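Side-chain contacts in A151R (African swine fever virus Georgia 2007/1, PDB 7CMA), which is a non-structural viral protein whose function is not settled but which binds a zinc ion: residues Ile137-Thr140 with Lys141-Ser144; Lys118-Trp121 with Asn122-Ser126; Ile84-Pro87 with Gln88-Lys91; Ile101-Asn105 with Asp106-Thr110. One frame throughout, in Å; residues are numbered along the deposited sequence.

Interaction 1: Ile137-Thr140 with Lys141-Ser144. With ZN (zinc ion), chain C.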
loop_
_atom_site.group_PDB
_atom_site.type_symbol
_atom_site.label_atom_id
_atom_site.label_comp_id
_atom_site.label_asym_id
_atom_site.label_seq_id
_atom_site.Cartn_x
_atom_site.Cartn_y
_atom_site.Cartn_z
ATOM N N ILE A 137 23.740 0.903 4.513
ATOM C CA ILE A 137 24.830 1.052 5.516
ATOM C C ILE A 137 24.304 1.743 6.771
ATOM O O ILE A 137 25.081 1.877 7.711
ATOM C CB ILE A 137 25.988 1.841 4.877
ATOM C CG1 ILE A 137 25.643 3.311 4.651
ATOM C CG2 ILE A 137 26.449 1.179 3.592
ATOM C CD1 ILE A 137 26.753 4.096 4.014
ATOM N N TRP A 138 23.023 2.102 6.802
ATOM C CA TRP A 138 22.474 2.921 7.914
ATOM C C TRP A 138 21.760 2.090 8.983
ATOM O O TRP A 138 20.992 1.199 8.616
ATOM C CB TRP A 138 21.620 4.058 7.346
ATOM C CG TRP A 138 22.470 5.015 6.582
ATOM C CD1 TRP A 138 22.670 5.056 5.235
ATOM C CD2 TRP A 138 23.310 6.031 7.147
ATOM N NE1 TRP A 138 23.562 6.043 4.921
ATOM C CE2 TRP A 138 23.973 6.655 6.073
ATOM C CE3 TRP A 138 23.545 6.485 8.448
ATOM C CZ2 TRP A 138 24.864 7.704 6.268
ATOM C CZ3 TRP A 138 24.424 7.523 8.637
ATOM C CH2 TRP A 138 25.081 8.113 7.561
ATOM N N CYS A 139 22.016 2.396 10.259
ATOM C CA CYS A 139 21.410 1.668 11.408
ATOM C C CYS A 139 19.889 1.824 11.381
ATOM O O CYS A 139 19.430 2.960 11.387
ATOM C CB CYS A 139 22.005 2.199 12.706
ATOM S SG CYS A 139 21.211 1.627 14.228
ATOM N N THR A 140 19.156 0.713 11.390
ATOM C CA THR A 140 17.680 0.758 11.253
ATOM C C THR A 140 17.018 1.136 12.573
ATOM O O THR A 140 15.802 1.344 12.572
ATOM C CB THR A 140 17.159 -0.605 10.809
ATOM O OG1 THR A 140 17.455 -1.537 11.848
ATOM C CG2 THR A 140 17.769 -1.065 9.505
ATOM N N LYS A 141 17.793 1.208 13.649
ATOM C CA LYS A 141 17.243 1.551 14.982
ATOM C C LYS A 141 17.216 3.065 15.159
ATOM O O LYS A 141 16.242 3.561 15.709
ATOM C CB LYS A 141 18.084 0.902 16.084
ATOM C CG LYS A 141 18.257 -0.605 15.972
ATOM C CD LYS A 141 18.695 -1.234 17.274
ATOM C CE LYS A 141 18.754 -0.240 18.414
ATOM N NZ LYS A 141 19.060 -0.899 19.706
ATOM N N CYS A 142 18.252 3.758 14.702
ATOM C CA CYS A 142 18.325 5.222 14.925
ATOM C C CYS A 142 18.087 6.005 13.632
ATOM O O CYS A 142 17.853 7.202 13.725
ATOM C CB CYS A 142 19.670 5.609 15.519
ATOM S SG CYS A 142 21.106 5.208 14.498
ATOM N N THR A 143 18.169 5.351 12.477
ATOM C CA THR A 143 18.058 6.096 11.196
ATOM C C THR A 143 16.871 5.567 10.393
ATOM O O THR A 143 16.902 4.401 9.986
ATOM C CB THR A 143 19.392 6.120 10.439
ATOM O OG1 THR A 143 20.455 6.370 11.357
ATOM C CG2 THR A 143 19.414 7.135 9.318
ATOM N N SER A 144 15.864 6.412 10.200
ATOM C CA SER A 144 14.681 6.018 9.402
ATOM C C SER A 144 14.616 6.867 8.138
ATOM O O SER A 144 15.113 7.992 8.156
ATOM C CB SER A 144 13.416 6.176 10.189
ATOM O OG SER A 144 13.215 7.535 10.537
HETATM ZN ZN ZN C . 21.991 3.411 15.565
#
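The indole of W138 and T143 approach each other round the turn, T143 OG1 lying 4.2 Å from W138 CE3 and oblique to the ring. F132 stacks on the indole from outside the turn, and the ring nitrogen at its edge, NE1, is bonded to I131 O. The hydroxyl of T143 has its polar partner in T110 OG1, so its place beside the indole is plain packing. Between these two residues the chain turns so that two cysteines meet one zinc ion. C139 SG binds the metal at 2.4 Å and C142 SG at 2.3 Å. The two thiolates come to it by different torsions: in C139 the sulfur is anti to the backbone N (chi1 171°), whereas in C142 it stands between the backbone N and the carbonyl carbon (chi1 61°). C139 SG also lies where two backbone amides turn in toward it. K141 N donates to C139 SG at 3.5 Å and C142 N donates to C139 SG at 3.7 Å, both weak bonds that would tend to stabilise the sulfur's negative charge. CB of K141 packs against the same sulfur, while the end of the lysine leads away. The turn is closed by T143 N, which donates to C139 O over 2.9 Å. C139 and C142 form a C-x-x-C turn resembling a zinc knuckle, and H109 and C116 complete the four ligands. The loop follows strand 125-127 and lies along strand 107-109: I137 and C139 make backbone hydrogen bonds with Y108, and the side chain of C139 touches L107.

Interaction 2: Lys118-Trp121 with Asn122-Ser126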
loop_
_atom_site.group_PDB
_atom_site.type_symbol
_atom_site.label_atom_id
_atom_site.label_comp_id
_atom_site.label_asym_id
_atom_site.label_seq_id
_atom_site.Cartn_x
_atom_site.Cartn_y
_atom_site.Cartn_z
ATOM N N LYS A 118 26.760 7.279 22.571
ATOM C CA LYS A 118 26.902 8.201 23.733
ATOM C C LYS A 118 27.970 9.258 23.414
ATOM O O LYS A 118 28.773 9.020 22.495
ATOM C CB LYS A 118 27.235 7.410 25.003
ATOM C CG LYS A 118 28.590 6.714 25.004
ATOM C CD LYS A 118 29.323 6.819 26.331
ATOM C CE LYS A 118 30.754 7.294 26.186
ATOM N NZ LYS A 118 31.110 8.290 27.225
ATOM N N ASP A 119 27.841 10.451 24.005
ATOM C CA ASP A 119 28.654 11.653 23.673
ATOM C C ASP A 119 28.676 11.831 22.149
ATOM O O ASP A 119 29.685 12.349 21.625
ATOM C CB ASP A 119 30.070 11.539 24.248
ATOM C CG ASP A 119 30.812 12.862 24.337
ATOM O OD1 ASP A 119 30.150 13.893 24.569
ATOM O OD2 ASP A 119 32.050 12.849 24.193
ATOM N N PHE A 120 27.585 11.443 21.482
ATOM C CA PHE A 120 27.445 11.472 20.001
ATOM C C PHE A 120 27.871 12.847 19.474
ATOM O O PHE A 120 28.609 12.909 18.468
ATOM C CB PHE A 120 26.005 11.143 19.596
ATOM C CG PHE A 120 25.744 11.186 18.110
ATOM C CD1 PHE A 120 26.157 10.150 17.287
ATOM C CD2 PHE A 120 25.097 12.268 17.533
ATOM C CE1 PHE A 120 25.911 10.187 15.924
ATOM C CE2 PHE A 120 24.866 12.310 16.167
ATOM C CZ PHE A 120 25.267 11.267 15.366
ATOM N N TRP A 121 27.424 13.915 20.140
ATOM C CA TRP A 121 27.591 15.310 19.652
ATOM C C TRP A 121 29.082 15.625 19.481
ATOM O O TRP A 121 29.403 16.523 18.679
ATOM C CB TRP A 121 26.908 16.306 20.597
ATOM C CG TRP A 121 26.749 17.677 20.013
ATOM C CD1 TRP A 121 25.825 18.074 19.091
ATOM C CD2 TRP A 121 27.582 18.825 20.263
ATOM N NE1 TRP A 121 26.008 19.392 18.768
ATOM C CE2 TRP A 121 27.076 19.881 19.472
ATOM C CE3 TRP A 121 28.689 19.071 21.084
ATOM C CZ2 TRP A 121 27.643 21.154 19.481
ATOM C CZ3 TRP A 121 29.247 20.330 21.094
ATOM C CH2 TRP A 121 28.731 21.355 20.300
ATOM N N ASN A 122 29.953 14.917 20.206
ATOM C CA ASN A 122 31.400 15.254 20.286
ATOM C C ASN A 122 32.220 14.175 19.569
ATOM O O ASN A 122 33.314 14.505 19.079
ATOM C CB ASN A 122 31.856 15.442 21.734
ATOM C CG ASN A 122 31.335 16.726 22.345
ATOM O OD1 ASN A 122 31.828 17.811 22.040
ATOM N ND2 ASN A 122 30.314 16.616 23.180
ATOM N N VAL A 123 31.665 12.967 19.431
ATOM C CA VAL A 123 32.376 11.799 18.825
ATOM C C VAL A 123 31.965 11.662 17.349
ATOM O O VAL A 123 32.659 10.930 16.618
ATOM C CB VAL A 123 32.102 10.505 19.619
ATOM C CG1 VAL A 123 30.821 9.818 19.171
ATOM C CG2 VAL A 123 33.280 9.544 19.550
ATOM N N SER A 124 30.985 12.460 16.905
ATOM C CA SER A 124 30.395 12.391 15.539
ATOM C C SER A 124 31.211 13.256 14.570
ATOM O O SER A 124 31.976 14.110 15.048
ATOM C CB SER A 124 28.947 12.816 15.556
ATOM O OG SER A 124 28.826 14.206 15.816
ATOM N N THR A 125 30.976 13.094 13.263
ATOM C CA THR A 125 31.598 13.916 12.191
ATOM C C THR A 125 30.501 14.520 11.309
ATOM O O THR A 125 29.565 13.783 10.946
ATOM C CB THR A 125 32.583 13.076 11.368
ATOM O OG1 THR A 125 33.531 12.529 12.283
ATOM C CG2 THR A 125 33.292 13.869 10.294
ATOM N N SER A 126 30.622 15.814 10.998
ATOM C CA SER A 126 29.725 16.551 10.078
ATOM C C SER A 126 30.029 16.142 8.637
ATOM O O SER A 126 31.165 16.340 8.201
ATOM C CB SER A 126 29.867 18.037 10.263
ATOM O OG SER A 126 28.612 18.681 10.130
#
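The carbonyl oxygen of K118 touches V123, with CG1 of the valine 4.0 Å from K118 O. D119 comes next, at the N-cap position of helix 120-123, but its carboxylate makes no capping bond. With CG anti to the backbone N (chi1 -162°) it reaches instead to the amide of N122, where ND2 donates to D119 OD1 over 3.1 Å. The donor meets that oxygen on its syn side but out of the carboxylate plane, the two flat groups being 33° apart. The main-chain oxygen of D119 takes two further bonds: N122 N comes in from above the carbonyl plane at 2.9 Å, and V123 N lies within it at 3.0 Å. These are the i+3 and i+4 bonds of a single helical turn, which links the loop after the zinc ligand C116 to strand 125-127. F120 follows, its ring spread beneath S124 CB in a CH-pi contact, the carbon 4.0 Å from the ring centroid and almost straight above it. The hydroxyl of S124 bonds to Q100. W121 ends the segment, its ring steeply inclined to the N122 amide, with N122 OD1 3.5 Å from W121 CE3 and N122 ND2 in plane at the ring's edge.

Interaction 3: Ile84-Pro87 with Gln88-Lys91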
loop_
_atom_site.group_PDB
_atom_site.type_symbol
_atom_site.label_atom_id
_atom_site.label_comp_id
_atom_site.label_asym_id
_atom_site.label_seq_id
_atom_site.Cartn_x
_atom_site.Cartn_y
_atom_site.Cartn_z
ATOM N N ILE A 84 9.804 12.174 -11.535
ATOM C CA ILE A 84 9.039 11.051 -12.152
ATOM C C ILE A 84 9.550 10.804 -13.578
ATOM O O ILE A 84 9.360 9.673 -14.076
ATOM C CB ILE A 84 7.524 11.334 -12.125
ATOM C CG1 ILE A 84 6.712 10.041 -12.244
ATOM C CG2 ILE A 84 7.144 12.347 -13.196
ATOM C CD1 ILE A 84 7.057 8.996 -11.198
ATOM N N LYS A 85 10.262 11.780 -14.157
ATOM C CA LYS A 85 10.830 11.699 -15.534
ATOM C C LYS A 85 12.021 10.731 -15.543
ATOM O O LYS A 85 12.300 10.136 -16.602
ATOM C CB LYS A 85 11.263 13.088 -16.019
ATOM C CG LYS A 85 10.134 14.010 -16.463
ATOM C CD LYS A 85 8.861 13.282 -16.835
ATOM C CE LYS A 85 7.711 14.221 -17.141
ATOM N NZ LYS A 85 7.174 14.848 -15.909
ATOM N N ASN A 86 12.720 10.618 -14.414
ATOM C CA ASN A 86 13.986 9.847 -14.313
ATOM C C ASN A 86 14.134 9.327 -12.886
ATOM O O ASN A 86 15.059 9.711 -12.172
ATOM C CB ASN A 86 15.182 10.700 -14.743
ATOM C CG ASN A 86 16.461 9.900 -14.847
ATOM O OD1 ASN A 86 16.437 8.678 -14.762
ATOM N ND2 ASN A 86 17.584 10.585 -14.975
ATOM N N PRO A 87 13.196 8.477 -12.409
ATOM C CA PRO A 87 13.019 8.250 -10.974
ATOM C C PRO A 87 14.177 7.473 -10.333
ATOM O O PRO A 87 14.256 7.451 -9.122
ATOM C CB PRO A 87 11.711 7.445 -10.895
ATOM C CG PRO A 87 11.627 6.739 -12.237
ATOM C CD PRO A 87 12.251 7.704 -13.227
ATOM N N GLN A 88 15.014 6.829 -11.149
ATOM C CA GLN A 88 16.121 5.947 -10.687
ATOM C C GLN A 88 17.377 6.783 -10.407
ATOM O O GLN A 88 18.358 6.211 -9.894
ATOM C CB GLN A 88 16.420 4.866 -11.726
ATOM C CG GLN A 88 16.176 3.450 -11.220
ATOM C CD GLN A 88 15.042 2.761 -11.940
ATOM O OE1 GLN A 88 14.801 1.569 -11.758
ATOM N NE2 GLN A 88 14.329 3.514 -12.762
ATOM N N ASN A 89 17.394 8.050 -10.833
ATOM C CA ASN A 89 18.632 8.875 -10.777
ATOM C C ASN A 89 18.343 10.209 -10.089
ATOM O O ASN A 89 19.304 10.849 -9.656
ATOM C CB ASN A 89 19.237 9.080 -12.165
ATOM C CG ASN A 89 19.565 7.770 -12.846
ATOM O OD1 ASN A 89 20.117 6.869 -12.225
ATOM N ND2 ASN A 89 19.132 7.618 -14.085
ATOM N N ASN A 90 17.075 10.619 -10.018
ATOM C CA ASN A 90 16.667 11.959 -9.510
ATOM C C ASN A 90 16.156 11.820 -8.074
ATOM O O ASN A 90 15.057 11.245 -7.869
ATOM C CB ASN A 90 15.631 12.625 -10.416
ATOM C CG ASN A 90 16.221 13.125 -11.720
ATOM O OD1 ASN A 90 17.440 13.075 -11.919
ATOM N ND2 ASN A 90 15.385 13.721 -12.556
ATOM N N LYS A 91 16.944 12.299 -7.115
ATOM C CA LYS A 91 16.596 12.255 -5.673
ATOM C C LYS A 91 16.719 13.657 -5.095
ATOM O O LYS A 91 17.415 14.482 -5.701
ATOM C CB LYS A 91 17.503 11.267 -4.939
ATOM C CG LYS A 91 17.329 9.816 -5.344
ATOM C CD LYS A 91 18.069 8.857 -4.444
ATOM C CE LYS A 91 18.120 7.449 -4.993
ATOM N NZ LYS A 91 18.802 6.529 -4.055
#
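N86 meets two asparagines further along the turn. Its CB packs against N90, with N90 ND2 3.7 Å away from N86 CB. From there CG runs anti to the backbone N (chi1 -172°), which carries the amide across to N89. Of its two branches, OD1 takes a weak hydrogen bond from N89 ND2 at 3.0 Å, while N86 ND2 lies against the aliphatic CB of N89 at 3.6 Å. The two amides stand nearly upright to one another, planes 78° apart. Beneath this the main chain forms a type I beta turn from N86 to N89, with P87 and Q88 at its two central positions; it takes the chain from the end of helix 72-84 into strand 90-94, an outer strand of the five-stranded antiparallel sheet. N86 O is gripped twice. N89 N approaches from above the carbonyl plane at 3.2 Å, in a nearly straight bond, and N90 N comes almost end-on to the carbonyl at 3.1 Å. N90 is buried, and both ends of its amide are satisfied: OD1 bonds to T35 OG1, on the neighbouring strand 30-35, and ND2 to W82 O on the helix. K36 NZ reaches N89 OD1 by a weak bond, and the backbones of N89 and K36 are hydrogen-bonded as well.

Interaction 4: Ile101-Asn105 with Asp106-Thr110. With ZN (zinc ion), chain C.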
loop_
_atom_site.group_PDB
_atom_site.type_symbol
_atom_site.label_atom_id
_atom_site.label_comp_id
_atom_site.label_asym_id
_atom_site.label_seq_id
_atom_site.Cartn_x
_atom_site.Cartn_y
_atom_site.Cartn_z
ATOM N N ILE A 101 27.286 12.161 11.862
ATOM C CA ILE A 101 27.240 10.677 11.715
ATOM C C ILE A 101 28.419 10.069 12.477
ATOM O O ILE A 101 29.415 10.780 12.695
ATOM C CB ILE A 101 27.245 10.267 10.228
ATOM C CG1 ILE A 101 28.599 10.527 9.563
ATOM C CG2 ILE A 101 26.113 10.951 9.483
ATOM C CD1 ILE A 101 28.901 9.590 8.409
ATOM N N TYR A 102 28.250 8.838 12.956
ATOM C CA TYR A 102 29.292 8.084 13.691
ATOM C C TYR A 102 29.230 6.617 13.269
ATOM O O TYR A 102 28.115 6.053 13.221
ATOM C CB TYR A 102 29.100 8.237 15.203
ATOM C CG TYR A 102 30.154 7.555 16.037
ATOM C CD1 TYR A 102 31.463 8.007 16.044
ATOM C CD2 TYR A 102 29.861 6.410 16.757
ATOM C CE1 TYR A 102 32.444 7.372 16.790
ATOM C CE2 TYR A 102 30.830 5.761 17.506
ATOM C CZ TYR A 102 32.123 6.248 17.531
ATOM O OH TYR A 102 33.078 5.611 18.274
ATOM N N PHE A 103 30.394 6.027 12.976
ATOM C CA PHE A 103 30.524 4.596 12.604
ATOM C C PHE A 103 30.716 3.756 13.866
ATOM O O PHE A 103 31.588 4.107 14.683
ATOM C CB PHE A 103 31.694 4.386 11.640
ATOM C CG PHE A 103 31.940 2.943 11.289
ATOM C CD1 PHE A 103 31.033 2.245 10.506
ATOM C CD2 PHE A 103 32.973 2.234 11.888
ATOM C CE1 PHE A 103 31.213 0.897 10.242
ATOM C CE2 PHE A 103 33.159 0.888 11.612
ATOM C CZ PHE A 103 32.278 0.222 10.792
ATOM N N GLU A 104 30.007 2.628 13.952
ATOM C CA GLU A 104 30.119 1.647 15.066
ATOM C C GLU A 104 29.372 0.361 14.690
ATOM O O GLU A 104 28.261 0.460 14.141
ATOM C CB GLU A 104 29.561 2.240 16.361
ATOM C CG GLU A 104 30.330 1.810 17.599
ATOM C CD GLU A 104 29.666 2.168 18.918
ATOM O OE1 GLU A 104 30.022 3.217 19.490
ATOM O OE2 GLU A 104 28.815 1.383 19.383
ATOM N N ASN A 105 29.992 -0.797 14.938
ATOM C CA ASN A 105 29.385 -2.139 14.730
ATOM C C ASN A 105 28.890 -2.258 13.280
ATOM O O ASN A 105 27.806 -2.839 13.069
ATOM C CB ASN A 105 28.266 -2.408 15.738
ATOM C CG ASN A 105 28.236 -3.845 16.205
ATOM O OD1 ASN A 105 28.861 -4.711 15.596
ATOM N ND2 ASN A 105 27.533 -4.105 17.296
ATOM N N ASP A 106 29.726 -1.856 12.316
ATOM C CA ASP A 106 29.494 -2.060 10.859
ATOM C C ASP A 106 28.189 -1.368 10.451
ATOM O O ASP A 106 27.585 -1.790 9.447
ATOM C CB ASP A 106 29.442 -3.549 10.507
ATOM C CG ASP A 106 30.809 -4.205 10.439
ATOM O OD1 ASP A 106 31.811 -3.463 10.318
ATOM O OD2 ASP A 106 30.860 -5.446 10.517
ATOM N N LEU A 107 27.773 -0.352 11.213
ATOM C CA LEU A 107 26.590 0.489 10.889
ATOM C C LEU A 107 26.949 1.966 11.088
ATOM O O LEU A 107 27.861 2.249 11.883
ATOM C CB LEU A 107 25.423 0.067 11.784
ATOM C CG LEU A 107 24.697 -1.210 11.361
ATOM C CD1 LEU A 107 23.650 -1.605 12.391
ATOM C CD2 LEU A 107 24.056 -1.042 9.992
ATOM N N TYR A 108 26.344 2.852 10.295
ATOM C CA TYR A 108 26.490 4.324 10.440
ATOM C C TYR A 108 25.257 4.865 11.182
ATOM O O TYR A 108 24.160 4.328 10.957
ATOM C CB TYR A 108 26.688 4.970 9.066
ATOM C CG TYR A 108 28.015 4.661 8.415
ATOM C CD1 TYR A 108 28.242 3.443 7.790
ATOM C CD2 TYR A 108 29.070 5.555 8.482
ATOM C CE1 TYR A 108 29.476 3.129 7.243
ATOM C CE2 TYR A 108 30.300 5.269 7.913
ATOM C CZ TYR A 108 30.500 4.055 7.275
ATOM O OH TYR A 108 31.725 3.741 6.757
ATOM N N HIS A 109 25.495 5.777 12.123
ATOM C CA HIS A 109 24.410 6.200 13.041
ATOM C C HIS A 109 24.135 7.695 13.017
ATOM O O HIS A 109 25.083 8.468 12.862
ATOM C CB HIS A 109 24.767 5.802 14.482
ATOM C CG HIS A 109 25.105 4.365 14.692
ATOM N ND1 HIS A 109 24.189 3.461 15.178
ATOM C CD2 HIS A 109 26.257 3.682 14.525
ATOM C CE1 HIS A 109 24.756 2.277 15.280
ATOM N NE2 HIS A 109 26.020 2.388 14.885
ATOM N N THR A 110 22.871 8.059 13.177
ATOM C CA THR A 110 22.450 9.480 13.290
ATOM C C THR A 110 22.025 9.769 14.736
ATOM O O THR A 110 21.959 10.963 15.099
ATOM C CB THR A 110 21.310 9.794 12.311
ATOM O OG1 THR A 110 20.309 8.798 12.506
ATOM C CG2 THR A 110 21.751 9.801 10.863
HETATM ZN ZN ZN C . 21.991 3.411 15.565
#
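E104 O is gripped from opposite faces of its plane by two donors of different kinds: the backbone L107 N at 3.1 Å and the imidazole H109 NE2 at 3.0 Å. The second bond is fairly straight, 159° at the hydrogen, and its acceptor lies close to the ring plane. Because ND1 of the same imidazole binds the zinc ion at 2.2 Å, the ring is held at both nitrogens and its rotation is fixed. The carbonyl of E104 is thus a second-shell group positioning a metal ligand, while Y102 O sits in plane at the ring's edge. H109 CG is turned beside its own backbone N (chi1 -54°), and this swings the imidazole over toward E104. Facing away from the metal, F103 and Y108 meet obliquely: F103 CD1 rests over one face of the tyrosine ring, off-centre, 3.7 Å from Y108 CE1, with the ring planes 53° apart. I101 CD1 touches Y108 CD2, 4.0 Å away, obliquely at the rim of the ring. D106 OD1 lies in plane at the edge of the F103 ring. Y102 and H109 exchange backbone bonds, as do E104 and L107, and a type I' turn with N105 and D106 at its corners joins the strands. It is a tight two-residue beta hairpin that presents the histidine of a zinc site with one histidine and three cysteines, completed by C116, C139 and C142.

Overall arrangement
Interactions 1 and 4 share the zinc ion, their centres about 9 Å apart, and they touch directly where the cysteine loop lies along strand 107-109. Interaction 1 is the most buried of the four and relies on metal-sulfur bonds; interaction 4 is partly buried and adds strand pairing and aromatic packing. Interaction 2 lies on the surface but reaches the same three-stranded sheet, T125 N meeting I101 O, with a short helical turn as its main feature. Interaction 3 is apart from these, about 33 Å between centres from interaction 2, a surface turn of asparagine amides leading into the other, five-stranded sheet.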